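Local coordinates for Non-structural protein 11 (Prrsv 16244b, PDB 5EYI) that probably cleaves viral RNA as a uridylate-specific endoribonuclease, degrading 5'-polyuridines made during replication and so helping the virus to evade host dsRNA sensors, at residues L8-H13 / V104-R109; P49-A54 / T90-G95; R151-V156 / V165-P170. The protein carries 1 engineered substitution. All coordinates share one frame; numbering follows the deposited sequence.

Contact 1: residues L8-H13 / V104-R109; sequences LPKVAH and VFSTGR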
ATOM      1  N   LEU A   8      20.532 -18.216   0.476  1.00 18.17           N
ATOM      2  CA  LEU A   8      19.821 -18.527   1.716  1.00 18.23           C
ATOM      3  C   LEU A   8      18.667 -19.474   1.351  1.00 17.63           C
ATOM      4  O   LEU A   8      18.119 -19.362   0.253  1.00 16.49           O
ATOM      5  CB  LEU A   8      19.285 -17.251   2.369  1.00 18.28           C
ATOM      6  CG  LEU A   8      20.344 -16.216   2.800  1.00 18.72           C
ATOM      7  CD1 LEU A   8      19.679 -14.911   3.188  1.00 19.30           C
ATOM      8  CD2 LEU A   8      21.184 -16.743   3.942  1.00 18.69           C
ATOM      9  N   PRO A   9      18.306 -20.417   2.247  1.00 17.85           N
ATOM     10  CA  PRO A   9      17.302 -21.422   1.833  1.00 17.95           C
ATOM     11  C   PRO A   9      16.014 -20.861   1.222  1.00 17.78           C
ATOM     12  O   PRO A   9      15.555 -21.355   0.193  1.00 17.41           O
ATOM     13  CB  PRO A   9      17.029 -22.195   3.122  1.00 18.00           C
ATOM     14  CG  PRO A   9      18.318 -22.110   3.876  1.00 17.60           C
ATOM     15  CD  PRO A   9      18.926 -20.772   3.539  1.00 17.67           C
ATOM     16  N   LYS A  10      15.479 -19.812   1.834  1.00 18.25           N
ATOM     17  CA  LYS A  10      14.235 -19.183   1.386  1.00 18.62           C
ATOM     18  C   LYS A  10      14.208 -18.722  -0.074  1.00 19.01           C
ATOM     19  O   LYS A  10      13.155 -18.784  -0.703  1.00 19.18           O
ATOM     20  CB  LYS A  10      13.864 -18.017   2.298  1.00 19.03           C
ATOM     21  CG  LYS A  10      14.861 -16.864   2.323  1.00 19.29           C
ATOM     22  CD  LYS A  10      14.637 -15.996   3.540  1.00 19.25           C
ATOM     23  CE  LYS A  10      15.722 -14.946   3.653  1.00 19.98           C
ATOM     24  NZ  LYS A  10      15.547 -14.142   4.890  1.00 20.63           N
ATOM     25  N   VAL A  11      15.347 -18.261  -0.605  1.00 18.99           N
ATOM     26  CA  VAL A  11      15.436 -17.814  -2.000  1.00 18.59           C
ATOM     27  C   VAL A  11      15.128 -18.980  -2.937  1.00 18.48           C
ATOM     28  O   VAL A  11      14.300 -18.851  -3.852  1.00 18.15           O
ATOM     29  CB  VAL A  11      16.831 -17.219  -2.332  1.00 18.71           C
ATOM     30  CG1 VAL A  11      17.083 -17.156  -3.829  1.00 18.70           C
ATOM     31  CG2 VAL A  11      16.973 -15.828  -1.732  1.00 19.03           C
ATOM     32  N   ALA A  12      15.812 -20.100  -2.716  1.00 17.87           N
ATOM     33  CA  ALA A  12      15.591 -21.311  -3.514  1.00 17.96           C
ATOM     34  C   ALA A  12      14.174 -21.846  -3.317  1.00 18.55           C
ATOM     35  O   ALA A  12      13.527 -22.207  -4.293  1.00 18.60           O
ATOM     36  CB  ALA A  12      16.618 -22.387  -3.172  1.00 17.46           C
ATOM     37  N   HIS A  13      13.694 -21.881  -2.065  1.00 18.86           N
ATOM     38  CA  HIS A  13      12.340 -22.369  -1.772  1.00 19.56           C
ATOM     39  C   HIS A  13      11.298 -21.576  -2.562  1.00 20.43           C
ATOM     40  O   HIS A  13      10.416 -22.162  -3.194  1.00 21.00           O
ATOM     41  CB  HIS A  13      11.991 -22.278  -0.287  1.00 19.13           C
ATOM     42  CG  HIS A  13      12.843 -23.112   0.611  1.00 18.57           C
ATOM     43  ND1 HIS A  13      13.622 -24.155   0.160  1.00 19.62           N
ATOM     44  CD2 HIS A  13      13.019 -23.070   1.951  1.00 18.63           C
ATOM     45  CE1 HIS A  13      14.259 -24.700   1.180  1.00 18.87           C
ATOM     46  NE2 HIS A  13      13.899 -24.068   2.280  1.00 18.73           N
ATOM     47  N   VAL A 104      14.141  -7.924  -5.242  1.00 24.72           N
ATOM     48  CA  VAL A 104      15.040  -7.494  -4.174  1.00 24.88           C
ATOM     49  C   VAL A 104      15.384  -8.720  -3.328  1.00 22.13           C
ATOM     50  O   VAL A 104      14.694  -9.750  -3.388  1.00 20.06           O
ATOM     51  CB  VAL A 104      14.492  -6.306  -3.329  1.00 26.81           C
ATOM     52  CG1 VAL A 104      14.107  -5.148  -4.237  1.00 28.49           C
ATOM     53  CG2 VAL A 104      13.303  -6.683  -2.470  1.00 27.59           C
ATOM     54  N   PHE A 105      16.457  -8.601  -2.550  1.00 20.54           N
ATOM     55  CA  PHE A 105      16.985  -9.727  -1.789  1.00 19.82           C
ATOM     56  C   PHE A 105      17.073  -9.425  -0.306  1.00 19.00           C
ATOM     57  O   PHE A 105      17.403  -8.316   0.092  1.00 19.64           O
ATOM     58  CB  PHE A 105      18.356 -10.132  -2.342  1.00 19.83           C
ATOM     59  CG  PHE A 105      18.277 -10.832  -3.669  1.00 20.05           C
ATOM     60  CD1 PHE A 105      17.955 -12.178  -3.730  1.00 20.00           C
ATOM     61  CD2 PHE A 105      18.500 -10.144  -4.854  1.00 20.08           C
ATOM     62  CE1 PHE A 105      17.859 -12.828  -4.948  1.00 20.62           C
ATOM     63  CE2 PHE A 105      18.403 -10.789  -6.075  1.00 20.04           C
ATOM     64  CZ  PHE A 105      18.088 -12.131  -6.124  1.00 20.36           C
ATOM     65  N   SER A 106      16.771 -10.422   0.512  1.00 18.41           N
ATOM     66  CA  SER A 106      17.077 -10.373   1.935  1.00 17.97           C
ATOM     67  C   SER A 106      18.589 -10.395   2.107  1.00 17.81           C
ATOM     68  O   SER A 106      19.306 -11.002   1.310  1.00 17.93           O
ATOM     69  CB  SER A 106      16.465 -11.565   2.664  1.00 17.88           C
ATOM     70  OG  SER A 106      15.058 -11.470   2.680  1.00 18.40           O
ATOM     71  N   THR A 107      19.064  -9.763   3.170  1.00 17.68           N
ATOM     72  CA  THR A 107      20.493  -9.479   3.341  1.00 17.67           C
ATOM     73  C   THR A 107      21.260 -10.482   4.187  1.00 17.76           C
ATOM     74  O   THR A 107      22.470 -10.335   4.355  1.00 18.66           O
ATOM     75  CB  THR A 107      20.666  -8.097   3.973  1.00 17.50           C
ATOM     76  OG1 THR A 107      19.930  -8.051   5.202  1.00 17.29           O
ATOM     77  CG2 THR A 107      20.159  -7.032   3.030  1.00 17.65           C
ATOM     78  N   GLY A 108      20.571 -11.483   4.734  1.00 17.92           N
ATOM     79  CA  GLY A 108      21.189 -12.457   5.635  1.00 17.31           C
ATOM     80  C   GLY A 108      21.220 -12.041   7.091  1.00 17.30           C
ATOM     81  O   GLY A 108      21.665 -12.820   7.950  1.00 16.39           O
ATOM     82  N   ARG A 109      20.730 -10.840   7.396  1.00 17.34           N
ATOM     83  CA  ARG A 109      20.800 -10.322   8.770  1.00 18.04           C
ATOM     84  C   ARG A 109      19.933 -11.107   9.746  1.00 19.05           C
ATOM     85  O   ARG A 109      20.337 -11.339  10.901  1.00 18.55           O
ATOM     86  CB  ARG A 109      20.426  -8.845   8.816  1.00 17.94           C
ATOM     87  CG  ARG A 109      21.596  -7.962   8.451  1.00 17.99           C
ATOM     88  CD  ARG A 109      21.222  -6.507   8.496  1.00 17.67           C
ATOM     89  NE  ARG A 109      20.413  -6.111   7.356  1.00 17.58           N
ATOM     90  CZ  ARG A 109      20.061  -4.856   7.088  1.00 17.54           C
ATOM     91  NH1 ARG A 109      20.477  -3.863   7.879  1.00 17.32           N
ATOM     92  NH2 ARG A 109      19.312  -4.593   6.021  1.00 16.92           N
TER
HETATM   93  O   HOH W   1      17.760 -12.708   5.402  1.00 17.83           O
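Leu8 and Lys10, at the start of the short helix 9-14 of the N-terminal domain, lie against Ser106 and Gly108 in the loop that leads into helix 109-112 of the NendoU domain, so this buried contact joins the two domains near the centre of the chain. Leu8 is the N-cap of its helix and Gly108 the N-cap of the other, and the two caps meet directly: Leu8 CD1 rests 3.8 Å from Gly108 CA. Gly108 has a positive phi of 87°, where a side chain would be jammed against the preceding carbonyl oxygen. Beside this apolar touch runs Lys10. Its CG sits between the backbone N and the carbonyl carbon (chi1 63°), and the chain beyond is extended, carrying the ammonium across to the loop. There CE passes 3.6 Å from Ser106 CB, while NZ donates to a water at 2.7 Å that also accepts from Gly108 N at 3.1 Å. This single water thus ties the lysine to the backbone of the second cap. The charge of Lys10 is met by a salt bridge to Glu111, in helix 109-112, and by a bond to the carbonyl of Glu160; Ser106 OG in turn is hydrogen-bonded to Asp206. A buried ammonium with such partners is probably kept charged. Further along the helix the contact is apolar, with Val11 packing also on Tyr87 and Leu89 of strand 85-93. Phe105, whose ring meets that of Phe207 at a steep angle, presents its edge to the helix: Val11 CG2 lies near the ring plane, 4.3 Å from Phe105 CD1.

Contact 2: residues P49-A54 / T90-G95; sequences PDRLVA and TKFVKG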
ATOM      1  N   PRO A  49      17.816 -32.046 -15.315  1.00 28.13           N
ATOM      2  CA  PRO A  49      17.178 -31.068 -16.203  1.00 27.69           C
ATOM      3  C   PRO A  49      16.420 -29.945 -15.515  1.00 26.80           C
ATOM      4  O   PRO A  49      16.264 -28.884 -16.105  1.00 26.65           O
ATOM      5  CB  PRO A  49      16.228 -31.922 -17.056  1.00 27.40           C
ATOM      6  CG  PRO A  49      15.945 -33.119 -16.222  1.00 28.41           C
ATOM      7  CD  PRO A  49      17.187 -33.378 -15.426  1.00 28.58           C
ATOM      8  N   ASP A  50      15.928 -30.176 -14.303  1.00 27.62           N
ATOM      9  CA  ASP A  50      15.308 -29.116 -13.511  1.00 27.63           C
ATOM     10  C   ASP A  50      16.274 -28.802 -12.385  1.00 25.64           C
ATOM     11  O   ASP A  50      16.429 -29.581 -11.448  1.00 25.29           O
ATOM     12  CB  ASP A  50      13.938 -29.557 -13.010  1.00 29.57           C
ATOM     13  CG  ASP A  50      13.036 -29.998 -14.148  1.00 31.90           C
ATOM     14  OD1 ASP A  50      12.582 -29.129 -14.915  1.00 32.17           O
ATOM     15  OD2 ASP A  50      12.811 -31.217 -14.307  1.00 34.33           O
ATOM     16  N   ARG A  51      16.980 -27.689 -12.518  1.00 24.13           N
ATOM     17  CA  ARG A  51      18.012 -27.343 -11.566  1.00 23.40           C
ATOM     18  C   ARG A  51      18.177 -25.848 -11.438  1.00 21.93           C
ATOM     19  O   ARG A  51      17.988 -25.107 -12.400  1.00 22.03           O
ATOM     20  CB  ARG A  51      19.348 -28.003 -11.942  1.00 24.66           C
ATOM     21  CG  ARG A  51      19.905 -27.587 -13.291  1.00 25.01           C
ATOM     22  CD  ARG A  51      21.249 -28.247 -13.578  1.00 25.90           C
ATOM     23  NE  ARG A  51      21.847 -27.708 -14.797  1.00 26.48           N
ATOM     24  CZ  ARG A  51      21.448 -27.964 -16.043  1.00 27.50           C
ATOM     25  NH1 ARG A  51      20.420 -28.776 -16.297  1.00 28.88           N
ATOM     26  NH2 ARG A  51      22.092 -27.397 -17.062  1.00 27.83           N
ATOM     27  N   LEU A  52      18.528 -25.421 -10.235  1.00 20.85           N
ATOM     28  CA  LEU A  52      18.776 -24.024  -9.937  1.00 20.44           C
ATOM     29  C   LEU A  52      20.244 -23.972  -9.587  1.00 20.55           C
ATOM     30  O   LEU A  52      20.631 -24.442  -8.520  1.00 20.09           O
ATOM     31  CB  LEU A  52      17.908 -23.562  -8.762  1.00 19.84           C
ATOM     32  CG  LEU A  52      18.050 -22.093  -8.358  1.00 19.80           C
ATOM     33  CD1 LEU A  52      17.617 -21.182  -9.501  1.00 19.14           C
ATOM     34  CD2 LEU A  52      17.256 -21.815  -7.086  1.00 19.70           C
ATOM     35  N   VAL A  53      21.067 -23.452 -10.499  1.00 20.72           N
ATOM     36  CA  VAL A  53      22.511 -23.470 -10.297  1.00 21.43           C
ATOM     37  C   VAL A  53      22.928 -22.149  -9.672  1.00 21.54           C
ATOM     38  O   VAL A  53      22.635 -21.091 -10.220  1.00 21.59           O
ATOM     39  CB  VAL A  53      23.306 -23.707 -11.604  1.00 22.01           C
ATOM     40  CG1 VAL A  53      24.806 -23.724 -11.311  1.00 22.33           C
ATOM     41  CG2 VAL A  53      22.894 -25.023 -12.263  1.00 22.46           C
ATOM     42  N   ALA A  54      23.598 -22.234  -8.523  1.00 21.61           N
ATOM     43  CA  ALA A  54      24.222 -21.091  -7.863  1.00 21.68           C
ATOM     44  C   ALA A  54      25.708 -21.059  -8.214  1.00 21.67           C
ATOM     45  O   ALA A  54      26.426 -22.040  -7.994  1.00 22.04           O
ATOM     46  CB  ALA A  54      24.061 -21.214  -6.363  1.00 22.19           C
ATOM     47  N   THR A  90      21.013 -19.538 -12.016  1.00 22.65           N
ATOM     48  CA  THR A  90      20.542 -19.937 -13.326  1.00 23.98           C
ATOM     49  C   THR A  90      19.540 -21.073 -13.149  1.00 23.78           C
ATOM     50  O   THR A  90      19.856 -22.086 -12.552  1.00 23.94           O
ATOM     51  CB  THR A  90      21.711 -20.366 -14.236  1.00 24.69           C
ATOM     52  OG1 THR A  90      22.784 -19.426 -14.103  1.00 24.40           O
ATOM     53  CG2 THR A  90      21.265 -20.402 -15.695  1.00 25.03           C
ATOM     54  N   LYS A  91      18.332 -20.879 -13.658  1.00 24.81           N
ATOM     55  CA  LYS A  91      17.255 -21.845 -13.500  1.00 27.33           C
ATOM     56  C   LYS A  91      17.031 -22.604 -14.799  1.00 28.32           C
ATOM     57  O   LYS A  91      16.729 -22.004 -15.830  1.00 28.91           O
ATOM     58  CB  LYS A  91      15.970 -21.123 -13.100  1.00 27.94           C
ATOM     59  CG  LYS A  91      14.741 -22.007 -13.009  1.00 28.99           C
ATOM     60  CD  LYS A  91      13.631 -21.285 -12.272  1.00 31.18           C
ATOM     61  CE  LYS A  91      12.296 -21.997 -12.403  1.00 33.48           C
ATOM     62  NZ  LYS A  91      11.312 -21.414 -11.445  1.00 34.80           N
ATOM     63  N   PHE A  92      17.165 -23.921 -14.742  1.00 29.29           N
ATOM     64  CA  PHE A  92      16.868 -24.769 -15.884  1.00 31.50           C
ATOM     65  C   PHE A  92      15.589 -25.519 -15.612  1.00 33.45           C
ATOM     66  O   PHE A  92      15.467 -26.129 -14.558  1.00 32.63           O
ATOM     67  CB  PHE A  92      17.992 -25.767 -16.103  1.00 31.91           C
ATOM     68  CG  PHE A  92      19.277 -25.130 -16.523  1.00 31.73           C
ATOM     69  CD1 PHE A  92      19.589 -24.993 -17.874  1.00 32.67           C
ATOM     70  CD2 PHE A  92      20.172 -24.658 -15.576  1.00 30.90           C
ATOM     71  CE1 PHE A  92      20.781 -24.396 -18.267  1.00 32.78           C
ATOM     72  CE2 PHE A  92      21.363 -24.064 -15.962  1.00 31.91           C
ATOM     73  CZ  PHE A  92      21.673 -23.939 -17.308  1.00 32.10           C
ATOM     74  N   VAL A  93      14.638 -25.454 -16.545  1.00 35.94           N
ATOM     75  CA  VAL A  93      13.467 -26.332 -16.513  1.00 38.54           C
ATOM     76  C   VAL A  93      13.488 -27.174 -17.797  1.00 39.18           C
ATOM     77  O   VAL A  93      13.611 -26.637 -18.896  1.00 39.81           O
ATOM     78  CB  VAL A  93      12.123 -25.573 -16.277  1.00 39.71           C
ATOM     79  CG1 VAL A  93      12.304 -24.456 -15.253  1.00 39.05           C
ATOM     80  CG2 VAL A  93      11.512 -25.031 -17.564  1.00 41.79           C
ATOM     81  N   LYS A  94      13.410 -28.491 -17.632  1.00 40.84           N
ATOM     82  CA  LYS A  94      13.524 -29.461 -18.726  1.00 43.12           C
ATOM     83  C   LYS A  94      14.773 -29.250 -19.590  1.00 42.89           C
ATOM     84  O   LYS A  94      14.714 -29.327 -20.817  1.00 44.37           O
ATOM     85  CB  LYS A  94      12.243 -29.469 -19.573  1.00 45.36           C
ATOM     86  CG  LYS A  94      11.026 -29.998 -18.818  1.00 48.38           C
ATOM     87  CD  LYS A  94      10.015 -30.657 -19.751  1.00 50.88           C
ATOM     88  CE  LYS A  94       8.905 -31.354 -18.983  1.00 52.07           C
ATOM     89  NZ  LYS A  94       8.139 -30.408 -18.127  1.00 53.18           N
ATOM     90  N   GLY A  95      15.893 -28.953 -18.933  1.00 41.85           N
ATOM     91  CA  GLY A  95      17.178 -28.761 -19.600  1.00 40.87           C
ATOM     92  C   GLY A  95      17.425 -27.382 -20.198  1.00 41.10           C
ATOM     93  O   GLY A  95      18.561 -27.084 -20.577  1.00 41.23           O
TER
HETATM   94  O   HOH W   2      24.217 -19.674 -11.953  1.00 21.22           O
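Arg51 and Phe92 form the tight part of this antiparallel strand pair. The guanidinium lies flat on the ring, planes 12° apart, with CZ 3.7 Å from the ring centroid in a cation-pi stack; NH2 sits over the ring centre. Arg51 CG takes the crowded position between the backbone N and the carbonyl carbon (chi1 61°), the chain extended to NE. Asn44 and the carbonyl of Trp48 hold NH2 and NH1 and help fix the plane's rotation. Val53 CG2 lies 4.1 Å from Phe92 CE2. Between the strands, Arg51 and Phe92 exchange two backbone bonds, the one from Phe92 N to Arg51 O at 2.8 Å being almost straight, and Val53 and Thr90 exchange two more. On the face of Leu52 and Lys91 the touch is light, Leu52 CD1 4.0 Å from Lys91 CB; Leu52 packs also on Phe17, Val40 and Leu89. The solvent side is the turn at Lys94 and Gly95, held by hydrogen bonds rather than packed side chains: Asp50 OD1 receives Lys94 N at 2.9 Å from above the carboxylate plane, and Pro49 O receives Gly95 N. Strands 51-55 and 85-93 are antiparallel neighbours in the mixed beta-sheet of the nsp11 N-terminal domain.

Contact 3: residues R151-V156 / V165-P170; sequences RYLPRV and VGVSSP. With SO4 (sulfate ion), chain C.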
ATOM      1  N   ARG A 151      13.136  -1.064  16.628  1.00 18.58           N
ATOM      2  CA  ARG A 151      12.972  -1.247  18.068  1.00 19.84           C
ATOM      3  C   ARG A 151      11.924  -2.307  18.378  1.00 19.26           C
ATOM      4  O   ARG A 151      11.185  -2.758  17.490  1.00 18.24           O
ATOM      5  CB  ARG A 151      12.557   0.058  18.713  1.00 21.04           C
ATOM      6  CG  ARG A 151      13.648   1.098  18.708  1.00 23.03           C
ATOM      7  CD  ARG A 151      13.080   2.432  19.144  1.00 25.54           C
ATOM      8  NE  ARG A 151      14.100   3.471  19.229  1.00 27.94           N
ATOM      9  CZ  ARG A 151      13.864   4.785  19.128  1.00 30.44           C
ATOM     10  NH1 ARG A 151      12.633   5.256  18.937  1.00 29.65           N
ATOM     11  NH2 ARG A 151      14.883   5.642  19.204  1.00 32.56           N
ATOM     12  N   TYR A 152      11.900  -2.705  19.651  1.00 19.06           N
ATOM     13  CA  TYR A 152      10.838  -3.527  20.235  1.00 19.49           C
ATOM     14  C   TYR A 152      10.756  -4.976  19.694  1.00 18.97           C
ATOM     15  O   TYR A 152       9.754  -5.668  19.912  1.00 19.58           O
ATOM     16  CB  TYR A 152       9.492  -2.789  20.101  1.00 20.40           C
ATOM     17  CG  TYR A 152       9.577  -1.331  20.524  1.00 21.30           C
ATOM     18  CD1 TYR A 152      10.132  -0.973  21.753  1.00 21.96           C
ATOM     19  CD2 TYR A 152       9.128  -0.305  19.686  1.00 22.40           C
ATOM     20  CE1 TYR A 152      10.227   0.354  22.141  1.00 22.54           C
ATOM     21  CE2 TYR A 152       9.225   1.029  20.065  1.00 22.81           C
ATOM     22  CZ  TYR A 152       9.780   1.349  21.291  1.00 23.07           C
ATOM     23  OH  TYR A 152       9.888   2.659  21.683  1.00 24.16           O
ATOM     24  N   LEU A 153      11.811  -5.447  19.034  1.00 17.98           N
ATOM     25  CA  LEU A 153      11.785  -6.763  18.408  1.00 18.19           C
ATOM     26  C   LEU A 153      12.112  -7.857  19.418  1.00 18.12           C
ATOM     27  O   LEU A 153      12.839  -7.613  20.382  1.00 17.19           O
ATOM     28  CB  LEU A 153      12.787  -6.847  17.265  1.00 18.28           C
ATOM     29  CG  LEU A 153      12.604  -5.864  16.116  1.00 18.30           C
ATOM     30  CD1 LEU A 153      13.627  -6.214  15.052  1.00 18.02           C
ATOM     31  CD2 LEU A 153      11.182  -5.880  15.566  1.00 18.23           C
ATOM     32  N   PRO A 154      11.575  -9.072  19.200  1.00 18.46           N
ATOM     33  CA  PRO A 154      11.908 -10.204  20.072  1.00 18.51           C
ATOM     34  C   PRO A 154      13.265 -10.795  19.717  1.00 19.23           C
ATOM     35  O   PRO A 154      13.838 -10.461  18.683  1.00 19.71           O
ATOM     36  CB  PRO A 154      10.807 -11.202  19.760  1.00 18.39           C
ATOM     37  CG  PRO A 154      10.485 -10.949  18.321  1.00 18.35           C
ATOM     38  CD  PRO A 154      10.674  -9.472  18.102  1.00 18.06           C
ATOM     39  N   ARG A 155      13.760 -11.693  20.555  1.00 20.85           N
ATOM     40  CA  ARG A 155      15.050 -12.340  20.312  1.00 21.99           C
ATOM     41  C   ARG A 155      15.047 -13.335  19.138  1.00 20.34           C
ATOM     42  O   ARG A 155      16.053 -13.455  18.454  1.00 20.00           O
ATOM     43  CB  ARG A 155      15.573 -12.998  21.594  1.00 24.15           C
ATOM     44  CG  ARG A 155      16.139 -11.990  22.585  1.00 26.17           C
ATOM     45  CD  ARG A 155      16.387 -12.614  23.943  1.00 27.98           C
ATOM     46  NE  ARG A 155      17.413 -13.667  23.904  1.00 30.92           N
ATOM     47  CZ  ARG A 155      18.715 -13.515  24.171  1.00 30.89           C
ATOM     48  NH1 ARG A 155      19.230 -12.335  24.506  1.00 31.65           N
ATOM     49  NH2 ARG A 155      19.520 -14.568  24.098  1.00 31.86           N
ATOM     50  N   VAL A 156      13.942 -14.034  18.892  1.00 20.07           N
ATOM     51  CA  VAL A 156      13.890 -14.987  17.766  1.00 20.15           C
ATOM     52  C   VAL A 156      13.022 -14.410  16.660  1.00 19.57           C
ATOM     53  O   VAL A 156      11.864 -14.075  16.871  1.00 18.95           O
ATOM     54  CB  VAL A 156      13.568 -16.479  18.154  1.00 21.40           C
ATOM     55  CG1 VAL A 156      13.007 -16.641  19.550  1.00 22.34           C
ATOM     56  CG2 VAL A 156      12.700 -17.210  17.120  1.00 21.56           C
ATOM     57  N   VAL A 165       5.951 -11.289  13.466  1.00 17.19           N
ATOM     58  CA  VAL A 165       6.509 -11.158  14.793  1.00 17.28           C
ATOM     59  C   VAL A 165       5.595 -10.298  15.686  1.00 17.71           C
ATOM     60  O   VAL A 165       4.819  -9.458  15.192  1.00 17.36           O
ATOM     61  CB  VAL A 165       7.974 -10.638  14.629  1.00 17.95           C
ATOM     62  CG1 VAL A 165       8.211  -9.242  15.172  1.00 18.33           C
ATOM     63  CG2 VAL A 165       8.980 -11.649  15.128  1.00 17.98           C
ATOM     64  N   GLY A 166       5.644 -10.560  16.993  1.00 17.47           N
ATOM     65  CA  GLY A 166       5.046  -9.680  17.990  1.00 16.97           C
ATOM     66  C   GLY A 166       6.109  -8.716  18.476  1.00 17.03           C
ATOM     67  O   GLY A 166       7.290  -9.066  18.531  1.00 16.24           O
ATOM     68  N   VAL A 167       5.696  -7.505  18.823  1.00 17.27           N
ATOM     69  CA  VAL A 167       6.627  -6.459  19.238  1.00 18.06           C
ATOM     70  C   VAL A 167       6.176  -5.881  20.564  1.00 18.13           C
ATOM     71  O   VAL A 167       4.981  -5.812  20.826  1.00 18.59           O
ATOM     72  CB  VAL A 167       6.773  -5.346  18.164  1.00 18.46           C
ATOM     73  CG1 VAL A 167       7.495  -5.891  16.948  1.00 18.78           C
ATOM     74  CG2 VAL A 167       5.433  -4.761  17.750  1.00 18.54           C
ATOM     75  N   SER A 168       7.134  -5.472  21.386  1.00 18.53           N
ATOM     76  CA  SER A 168       6.865  -5.058  22.769  1.00 19.12           C
ATOM     77  C   SER A 168       7.743  -3.888  23.208  1.00 19.29           C
ATOM     78  O   SER A 168       8.976  -3.910  23.041  1.00 18.61           O
ATOM     79  CB  SER A 168       7.089  -6.244  23.728  1.00 19.57           C
ATOM     80  OG  SER A 168       7.079  -5.851  25.103  1.00 19.97           O
ATOM     81  N   SER A 169       7.093  -2.867  23.763  1.00 19.68           N
ATOM     82  CA  SER A 169       7.765  -1.858  24.579  1.00 21.28           C
ATOM     83  C   SER A 169       7.465  -2.251  26.029  1.00 21.51           C
ATOM     84  O   SER A 169       6.350  -2.016  26.502  1.00 21.46           O
ATOM     85  CB  SER A 169       7.225  -0.462  24.263  1.00 21.75           C
ATOM     86  OG  SER A 169       7.912   0.497  25.044  1.00 22.90           O
ATOM     87  N   PRO A 170       8.424  -2.904  26.717  1.00 22.98           N
ATOM     88  CA  PRO A 170       8.144  -3.529  28.021  1.00 24.09           C
ATOM     89  C   PRO A 170       7.473  -2.603  29.024  1.00 24.42           C
ATOM     90  O   PRO A 170       7.907  -1.467  29.197  1.00 25.52           O
ATOM     91  CB  PRO A 170       9.535  -3.925  28.530  1.00 23.79           C
ATOM     92  CG  PRO A 170      10.327  -4.134  27.299  1.00 23.71           C
ATOM     93  CD  PRO A 170       9.838  -3.091  26.338  1.00 23.76           C
TER
HETATM   94  S   SO4 C 301      17.421   3.049  19.985  1.00 43.35           S
HETATM   95  O1  SO4 C 301      18.788   2.519  20.141  1.00 39.05           O
HETATM   96  O2  SO4 C 301      16.972   3.724  21.224  1.00 46.20           O
HETATM   97  O3  SO4 C 301      16.573   1.873  19.687  1.00 45.45           O
HETATM   98  O4  SO4 C 301      17.272   4.061  18.907  1.00 42.51           O
HETATM   99  O   HOH W   3       9.561   3.172  24.260  1.00 52.25           O
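Tyr152 packs against Ser168 and Ser169 at the end of strand 163-169, which pairs with strand 173-180 in an antiparallel beta hairpin of the NendoU domain. The loop 151-156 runs roughly antiparallel to the strand along its other side. Tyr152 CB lies 3.2 Å from Ser168 O and also packs on Val167 CB. CG lies anti to the carbonyl carbon, beside the backbone N (chi1 -47°). CG and CD1 stay close to Ser168 O, and Tyr152 CE1 approaches Ser169 OG at 3.7 Å. Ser169 CB makes an off-centre CH-pi contact with the ring, and Arg151 CB sits over the centre of one ring face. At the tip, Tyr152 OH is hydrogen-bonded to a water that also bonds Ser169 OG, so the water bridges the two hydroxyls. The backbone of the same residue supplies the one direct hydrogen bond of the contact: Tyr152 O receives Ser168 N at 3.0 Å, in the carbonyl plane and on a lone pair. Val167 lies beside this bond and also packs on Ala175, an engineered residue at a predicted active-site position, and the loop thus backs a strand close to the probable catalytic centre. Leu153 lies side by side with Val167, CD2 to CG1. Outside the packing, Arg151 grips a sulfate ion, probably from the crystallisation liquor, through NE and NH2. At the far end, the side chains of Pro154 and Val165 reach toward each other tip to tip, Pro154 CG 3.6 Å from Val165 CG2.

Contact 1 is fully buried, its centre about 4 Å from the centre of the chain, and joins the two domains; contacts 2 and 3 are partly buried, lie within one domain each, and sit on opposite sides of that centre, their own centres about 40 Å apart. Contacts 1 and 2 share strand 85-93, where Val11 and Leu52 both pack on Leu89, and they touch, Ala12 CA against Leu52 CD2 at 4.0 Å; contact 3 has its own strand, 163-169. Chemistry varies accordingly: apolar packing beside a buried, salt-bridged and water-linked lysine in contact 1, strand pairing with a cation-pi stack in contact 2, and a single backbone bond, side-chain packing and a water between two hydroxyls in contact 3.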